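Local coordinates for protein Rab GDP-dissociation inhibitor (Saccharomyces cerevisiae, PDB 2BCG) that inhibits release of GDP from the Rab GTPase Sec4, is essential for yeast secretion, and extracts GDP-bound Ypt7 from vacuolar membranes, at residues Thr19-Ser31 with Pro245-Tyr259. Residues are numbered along the deposited sequence; the frame is centred on the assembly and turned at random.
Sequences TGITECILSGLLS and PQGFARLSAIYGGTY
Phe248 packs lengthwise against Ile25 where helices 21-31 and 245-254 run almost parallel, their axes 7.5 Å apart and inclined at 22°. From its root outward, Phe248 first sets CB 3.4 Å from the carbonyl O of Cys24, close also to CB of that cysteine. Its CG is anti to its own carbonyl carbon (chi1 -77°), which lays the ring alongside Ile25: CG1 of the isoleucine stands over the ring centre, 3.6 Å from the centroid of Phe248, in a CH-pi contact only 10° off the normal. CD2 also meets Ile21 CD1, and the far ring atoms, CE1, CE2 and CZ, remain beneath Ile25 CG1. One turn earlier, Pro245 presses CB against the carbonyl O of Thr19 and, at 3.7 Å, against Cys24 SG.

Gly28 marks the tight point farther along, its CA 3.9 Å from the CA of Ser252 and also lying against Leu251 CD2. Serine hydroxyls flank this point. Ser252 OG sits between two of them, hydrogen-bonded to Ser27 OG at 2.8 Å and to Ser31 OG at 2.9 Å. Tyr259 OH lies 3.0 Å from Ser27 OG and is itself hydrogen-bonded to His39 ND1, tying this buried hydroxyl cluster to strand 37-40. A Schellman motif with Gly256 at C-prime ends the second helix and leads into strand 258-260.

The pair thus belongs to the Rossmann-like part of the GDI fold: helix 21-31 follows strand 14-17 of the parallel five-stranded sheet, strand 258-260 is an outermost strand of that sheet, parallel to 37-40, helix 96-104 packs on both Phe248 and Ile25, and Val430 of helix 424-438 also meets Ile25. On helix 245-254, within the Ypt1-interacting region, Gln246 and Arg250 reach the bound partner chain.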
loop_
_atom_site.group_PDB
_atom_site.type_symbol
_atom_site.label_atom_id
_atom_site.label_comp_id
_atom_site.label_asym_id
_atom_site.label_seq_id
_atom_site.Cartn_x
_atom_site.Cartn_y
_atom_site.Cartn_z
ATOM N N THR A 19 11.081 2.265 -4.589
ATOM C CA THR A 19 9.739 2.659 -4.148
ATOM C C THR A 19 9.050 1.582 -3.324
ATOM O O THR A 19 7.818 1.465 -3.364
ATOM C CB THR A 19 8.838 3.060 -5.337
ATOM O OG1 THR A 19 8.741 1.966 -6.274
ATOM C CG2 THR A 19 9.382 4.284 -6.059
ATOM N N GLY A 20 9.823 0.825 -2.539
ATOM C CA GLY A 20 9.222 0.127 -1.402
ATOM C C GLY A 20 8.484 1.030 -0.438
ATOM O O GLY A 20 8.755 2.244 -0.343
ATOM N N ILE A 21 7.582 0.435 0.335
ATOM C CA ILE A 21 6.774 1.231 1.260
ATOM C C ILE A 21 7.606 2.082 2.278
ATOM O O ILE A 21 7.240 3.211 2.575
ATOM C CB ILE A 21 5.745 0.323 1.988
ATOM C CG1 ILE A 21 4.784 1.128 2.868
ATOM C CG2 ILE A 21 6.423 -0.803 2.772
ATOM C CD1 ILE A 21 4.071 2.229 2.173
ATOM N N THR A 22 8.680 1.543 2.840
ATOM C CA THR A 22 9.467 2.346 3.786
ATOM C C THR A 22 9.918 3.646 3.126
ATOM O O THR A 22 9.748 4.731 3.708
ATOM C CB THR A 22 10.663 1.553 4.276
ATOM O OG1 THR A 22 10.205 0.360 4.897
ATOM C CG2 THR A 22 11.530 2.379 5.237
ATOM N N GLU A 23 10.424 3.538 1.899
ATOM C CA GLU A 23 10.942 4.712 1.169
ATOM C C GLU A 23 9.814 5.650 0.778
ATOM O O GLU A 23 9.959 6.877 0.828
ATOM C CB GLU A 23 11.695 4.306 -0.095
ATOM C CG GLU A 23 13.116 3.848 0.147
ATOM C CD GLU A 23 13.227 2.510 0.856
ATOM O OE1 GLU A 23 14.237 2.309 1.583
ATOM O OE2 GLU A 23 12.373 1.622 0.618
ATOM N N CYS A 24 8.695 5.083 0.312
ATOM C CA CYS A 24 7.581 5.933 -0.094
ATOM C C CYS A 24 7.015 6.696 1.133
ATOM O O CYS A 24 6.692 7.863 1.002
ATOM C CB CYS A 24 6.484 5.137 -0.795
ATOM S SG CYS A 24 7.009 4.485 -2.389
ATOM N N ILE A 25 6.954 6.073 2.313
ATOM C CA ILE A 25 6.482 6.818 3.495
ATOM C C ILE A 25 7.415 7.967 3.811
ATOM O O ILE A 25 6.971 9.098 4.070
ATOM C CB ILE A 25 6.297 5.914 4.735
ATOM C CG1 ILE A 25 5.153 4.931 4.441
ATOM C CG2 ILE A 25 5.904 6.770 5.971
ATOM C CD1 ILE A 25 4.941 3.858 5.547
ATOM N N LEU A 26 8.711 7.660 3.805
ATOM C CA LEU A 26 9.708 8.703 4.105
ATOM C C LEU A 26 9.625 9.824 3.077
ATOM O O LEU A 26 9.645 11.009 3.452
ATOM C CB LEU A 26 11.098 8.093 4.194
ATOM C CG LEU A 26 11.256 7.245 5.451
ATOM C CD1 LEU A 26 12.383 6.256 5.241
ATOM C CD2 LEU A 26 11.493 8.193 6.636
ATOM N N SER A 27 9.544 9.471 1.789
ATOM C CA SER A 27 9.438 10.477 0.727
ATOM C C SER A 27 8.208 11.370 0.980
ATOM O O SER A 27 8.288 12.619 0.908
ATOM C CB SER A 27 9.361 9.779 -0.629
ATOM O OG SER A 27 9.170 10.733 -1.671
ATOM N N GLY A 28 7.069 10.755 1.302
ATOM C CA GLY A 28 5.863 11.550 1.615
ATOM C C GLY A 28 6.024 12.466 2.818
ATOM O O GLY A 28 5.680 13.640 2.750
ATOM N N LEU A 29 6.565 11.932 3.917
ATOM C CA LEU A 29 6.732 12.735 5.138
ATOM C C LEU A 29 7.675 13.894 4.918
ATOM O O LEU A 29 7.427 15.020 5.398
ATOM C CB LEU A 29 7.235 11.866 6.306
ATOM C CG LEU A 29 6.231 10.816 6.788
ATOM C CD1 LEU A 29 6.896 9.955 7.809
ATOM C CD2 LEU A 29 4.930 11.462 7.325
ATOM N N LEU A 30 8.766 13.642 4.201
ATOM C CA LEU A 30 9.739 14.707 3.964
ATOM C C LEU A 30 9.200 15.771 2.995
ATOM O O LEU A 30 9.445 16.947 3.203
ATOM C CB LEU A 30 11.036 14.111 3.463
ATOM C CG LEU A 30 11.769 13.280 4.540
ATOM C CD1 LEU A 30 12.856 12.438 3.899
ATOM C CD2 LEU A 30 12.401 14.213 5.635
ATOM N N SER A 31 8.441 15.373 1.965
ATOM C CA SER A 31 7.779 16.323 1.091
ATOM C C SER A 31 6.800 17.172 1.922
ATOM O O SER A 31 6.762 18.418 1.777
ATOM C CB SER A 31 7.077 15.617 -0.073
ATOM O OG SER A 31 8.040 15.154 -1.012
ATOM N N PRO A 245 2.574 1.759 -1.046
ATOM C CA PRO A 245 3.650 2.644 -1.557
ATOM C C PRO A 245 3.118 3.614 -2.601
ATOM O O PRO A 245 3.537 4.765 -2.636
ATOM C CB PRO A 245 4.691 1.671 -2.158
ATOM C CG PRO A 245 3.920 0.365 -2.364
ATOM C CD PRO A 245 2.885 0.323 -1.270
ATOM N N GLN A 246 2.192 3.170 -3.432
ATOM C CA GLN A 246 1.636 4.052 -4.475
ATOM C C GLN A 246 0.941 5.255 -3.825
ATOM O O GLN A 246 1.029 6.382 -4.319
ATOM C CB GLN A 246 0.674 3.291 -5.384
ATOM C CG GLN A 246 1.437 2.319 -6.299
ATOM C CD GLN A 246 0.506 1.579 -7.231
ATOM O OE1 GLN A 246 -0.116 2.163 -8.108
ATOM N NE2 GLN A 246 0.386 0.289 -7.021
ATOM N N GLY A 247 0.284 5.004 -2.697
ATOM C CA GLY A 247 -0.418 6.088 -2.020
ATOM C C GLY A 247 0.522 7.094 -1.392
ATOM O O GLY A 247 0.282 8.325 -1.438
ATOM N N PHE A 248 1.577 6.595 -0.749
ATOM C CA PHE A 248 2.555 7.514 -0.157
ATOM C C PHE A 248 3.340 8.256 -1.249
ATOM O O PHE A 248 3.741 9.417 -1.039
ATOM C CB PHE A 248 3.445 6.800 0.856
ATOM C CG PHE A 248 2.738 6.570 2.167
ATOM C CD1 PHE A 248 2.602 7.627 3.098
ATOM C CD2 PHE A 248 2.129 5.339 2.438
ATOM C CE1 PHE A 248 1.913 7.431 4.304
ATOM C CE2 PHE A 248 1.403 5.149 3.640
ATOM C CZ PHE A 248 1.325 6.189 4.587
ATOM N N ALA A 249 3.575 7.603 -2.389
ATOM C CA ALA A 249 4.227 8.284 -3.539
ATOM C C ALA A 249 3.337 9.426 -4.039
ATOM O O ALA A 249 3.831 10.514 -4.366
ATOM C CB ALA A 249 4.504 7.294 -4.673
ATOM N N ARG A 250 2.027 9.176 -4.102
ATOM C CA ARG A 250 1.109 10.255 -4.486
ATOM C C ARG A 250 1.190 11.428 -3.455
ATOM O O ARG A 250 1.274 12.609 -3.857
ATOM C CB ARG A 250 -0.309 9.738 -4.640
ATOM C CG ARG A 250 -1.251 10.870 -5.013
ATOM C CD ARG A 250 -2.634 10.362 -5.263
ATOM N NE ARG A 250 -3.496 11.505 -5.548
ATOM C CZ ARG A 250 -3.611 12.067 -6.762
ATOM N NH1 ARG A 250 -2.959 11.565 -7.839
ATOM N NH2 ARG A 250 -4.389 13.139 -6.891
ATOM N N LEU A 251 1.212 11.099 -2.142
ATOM C CA LEU A 251 1.353 12.155 -1.095
ATOM C C LEU A 251 2.625 12.980 -1.357
ATOM O O LEU A 251 2.607 14.226 -1.359
ATOM C CB LEU A 251 1.427 11.512 0.292
ATOM C CG LEU A 251 1.645 12.499 1.440
ATOM C CD1 LEU A 251 0.393 13.330 1.747
ATOM C CD2 LEU A 251 2.104 11.709 2.666
ATOM N N SER A 252 3.731 12.289 -1.608
ATOM C CA SER A 252 4.972 12.995 -1.901
ATOM C C SER A 252 4.815 13.894 -3.145
ATOM O O SER A 252 5.220 15.062 -3.118
ATOM C CB SER A 252 6.110 12.005 -2.144
ATOM O OG SER A 252 7.314 12.716 -2.315
ATOM N N ALA A 253 4.238 13.350 -4.211
ATOM C CA ALA A 253 4.075 14.134 -5.473
ATOM C C ALA A 253 3.224 15.382 -5.232
ATOM O O ALA A 253 3.525 16.466 -5.727
ATOM C CB ALA A 253 3.452 13.248 -6.549
ATOM N N ILE A 254 2.170 15.239 -4.437
ATOM C CA ILE A 254 1.307 16.383 -4.145
ATOM C C ILE A 254 2.110 17.492 -3.480
ATOM O O ILE A 254 1.910 18.685 -3.757
ATOM C CB ILE A 254 0.118 15.944 -3.242
ATOM C CG1 ILE A 254 -0.874 15.132 -4.072
ATOM C CG2 ILE A 254 -0.572 17.149 -2.606
ATOM C CD1 ILE A 254 -1.822 14.323 -3.270
ATOM N N TYR A 255 2.992 17.097 -2.573
ATOM C CA TYR A 255 3.768 18.066 -1.813
ATOM C C TYR A 255 5.089 18.421 -2.455
ATOM O O TYR A 255 5.956 19.001 -1.803
ATOM C CB TYR A 255 3.961 17.605 -0.359
ATOM C CG TYR A 255 2.721 17.825 0.458
ATOM C CD1 TYR A 255 2.572 18.992 1.227
ATOM C CD2 TYR A 255 1.683 16.897 0.448
ATOM C CE1 TYR A 255 1.432 19.191 1.999
ATOM C CE2 TYR A 255 0.529 17.092 1.213
ATOM C CZ TYR A 255 0.399 18.251 1.975
ATOM O OH TYR A 255 -0.752 18.438 2.755
ATOM N N GLY A 256 5.232 18.109 -3.735
ATOM C CA GLY A 256 6.338 18.642 -4.507
ATOM C C GLY A 256 7.339 17.610 -5.009
ATOM O O GLY A 256 8.293 17.969 -5.682
ATOM N N GLY A 257 7.157 16.342 -4.648
ATOM C CA GLY A 257 8.086 15.282 -5.018
ATOM C C GLY A 257 8.114 15.005 -6.519
ATOM O O GLY A 257 7.087 15.167 -7.202
ATOM N N THR A 258 9.275 14.588 -7.028
ATOM C CA THR A 258 9.452 14.243 -8.442
ATOM C C THR A 258 9.809 12.764 -8.551
ATOM O O THR A 258 10.665 12.278 -7.803
ATOM C CB THR A 258 10.595 15.093 -9.039
ATOM O OG1 THR A 258 10.246 16.472 -8.927
ATOM C CG2 THR A 258 10.835 14.794 -10.534
ATOM N N TYR A 259 9.107 12.060 -9.443
ATOM C CA TYR A 259 9.229 10.594 -9.602
ATOM C C TYR A 259 9.786 10.174 -10.964
ATOM O O TYR A 259 9.368 10.686 -12.001
ATOM C CB TYR A 259 7.863 9.899 -9.326
ATOM C CG TYR A 259 7.684 9.731 -7.832
ATOM C CD1 TYR A 259 7.993 8.528 -7.227
ATOM C CD2 TYR A 259 7.316 10.822 -7.024
ATOM C CE1 TYR A 259 7.889 8.362 -5.844
ATOM C CE2 TYR A 259 7.238 10.686 -5.622
ATOM C CZ TYR A 259 7.557 9.460 -5.040
ATOM O OH TYR A 259 7.545 9.283 -3.680
#